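Local coordinates for cell surface protein (Faecalibacterium prausnitzii A2-165, PDB 4GT6) that is of unknown function but, as an extracellular protein built of BspA-type leucine-rich repeats, probably binds other proteins, at residues S216-D221 against G231-I236. Sequence-based numbering, arbitrary orientation.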
# COMPACT_ATOMS: atom_id res chain seq x y z
N SER A 216 17.10 10.20 4.94
CA SER A 216 16.13 10.70 3.96
C SER A 216 14.72 10.61 4.49
O SER A 216 13.85 11.38 4.05
CB SER A 216 16.20 9.91 2.66
OG SER A 216 17.41 10.18 1.98
N TYR A 217 14.45 9.65 5.39
CA TYR A 217 13.10 9.44 5.91
C TYR A 217 13.15 9.36 7.42
O TYR A 217 12.98 8.28 7.99
CB TYR A 217 12.44 8.19 5.28
CG TYR A 217 12.11 8.42 3.82
CD1 TYR A 217 10.88 8.96 3.44
CD2 TYR A 217 13.05 8.20 2.83
CE1 TYR A 217 10.58 9.20 2.10
CE2 TYR A 217 12.79 8.49 1.49
CZ TYR A 217 11.54 8.98 1.13
OH TYR A 217 11.30 9.25 -0.18
N PRO A 218 13.45 10.49 8.09
CA PRO A 218 13.57 10.43 9.55
C PRO A 218 12.24 10.29 10.27
O PRO A 218 11.19 10.70 9.78
CB PRO A 218 14.24 11.78 9.90
CG PRO A 218 13.73 12.73 8.83
CD PRO A 218 13.68 11.86 7.57
N ALA A 219 12.30 9.70 11.47
CA ALA A 219 11.13 9.64 12.34
C ALA A 219 11.38 10.72 13.39
O ALA A 219 12.39 10.66 14.10
CB ALA A 219 10.95 8.25 12.94
N ILE A 220 10.59 11.80 13.34
CA ILE A 220 10.80 12.96 14.22
C ILE A 220 9.58 13.06 15.12
O ILE A 220 8.45 13.23 14.62
CB ILE A 220 11.03 14.24 13.38
CG1 ILE A 220 12.21 14.10 12.41
CG2 ILE A 220 11.20 15.43 14.30
CD1 ILE A 220 12.33 15.24 11.37
N ASP A 221 9.78 12.90 16.43
CA ASP A 221 8.67 12.93 17.40
C ASP A 221 7.58 11.91 16.96
O ASP A 221 6.38 12.23 16.90
CB ASP A 221 8.12 14.36 17.55
CG ASP A 221 6.96 14.52 18.53
OD1 ASP A 221 6.97 13.85 19.58
OD2 ASP A 221 6.04 15.32 18.23
N GLY A 231 16.50 20.69 2.39
CA GLY A 231 16.12 20.78 3.80
C GLY A 231 14.63 20.80 4.07
O GLY A 231 14.23 20.76 5.23
N ASP A 232 13.78 20.87 3.03
CA ASP A 232 12.32 20.81 3.22
C ASP A 232 11.91 19.43 3.67
O ASP A 232 12.56 18.45 3.31
CB ASP A 232 11.56 21.11 1.91
CG ASP A 232 11.45 22.57 1.51
OD1 ASP A 232 11.80 23.45 2.33
OD2 ASP A 232 10.96 22.83 0.38
N TYR A 233 10.77 19.34 4.38
CA TYR A 233 10.23 18.06 4.76
C TYR A 233 8.81 17.91 4.27
O TYR A 233 8.08 18.90 4.20
CB TYR A 233 10.21 17.90 6.29
CG TYR A 233 11.56 17.81 6.97
CD1 TYR A 233 12.34 18.93 7.16
CD2 TYR A 233 11.99 16.61 7.52
CE1 TYR A 233 13.55 18.87 7.85
CE2 TYR A 233 13.21 16.52 8.20
CZ TYR A 233 13.97 17.66 8.39
OH TYR A 233 15.17 17.59 9.07
N ALA A 234 8.41 16.69 3.98
CA ALA A 234 7.01 16.35 3.70
C ALA A 234 6.60 15.40 4.81
O ALA A 234 7.35 14.46 5.12
CB ALA A 234 6.86 15.68 2.32
N LEU A 235 5.44 15.62 5.43
CA LEU A 235 4.94 14.70 6.46
C LEU A 235 4.26 13.55 5.72
O LEU A 235 3.31 13.78 4.98
CB LEU A 235 3.95 15.43 7.40
CG LEU A 235 3.65 14.74 8.74
CD1 LEU A 235 3.14 15.75 9.76
CD2 LEU A 235 2.59 13.61 8.60
N ILE A 236 4.76 12.32 5.89
CA ILE A 236 4.20 11.23 5.10
C ILE A 236 3.36 10.23 5.93
O ILE A 236 2.43 9.66 5.37
CB ILE A 236 5.28 10.53 4.23
CG1 ILE A 236 6.30 9.73 5.04
CG2 ILE A 236 5.97 11.56 3.21
CD1 ILE A 236 7.26 8.92 4.16
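Y233 and I220 each hold their first side-chain branch anti to the carbonyl carbon (chi1 -68° for CG of Y233, -57° for CG1 of I220). I220 then runs on extended, with chi2 at 170°. Its CD1 reaches CE2 of Y233 at 3.5 Å, approaching the ring obliquely. The two side chains cross at about a right angle. P218 meets the same ring carbon from another direction: its CG lies in the ring plane, at the edge, 3.9 Å from CE2 of Y233. With Y233 cut back to alanine, P218 CG and I220 CD1 would probably lose the ring they pack on. The contact lies at the surface of the leucine-rich repeat region, one part of a longer cell surface protein, where the loop between strands 209-212 and 224-227 packs against strand 233-237. Strand 224-227 pairs antiparallel with 233-237 and also bonds to the loop, through backbone hydrogen bonds of S216 with K227 and P218 with Y225. A further apolar contact, apart from the Y233 ring, joins the buried Y217 to I236. CD1 of I236 touches the ring edge, 3.7 Å from CD1 of Y217. No hydrogen bond joins the two segments. The hydroxyl of Y217 is instead bonded to E226 OE1 and to the backbone N of I196.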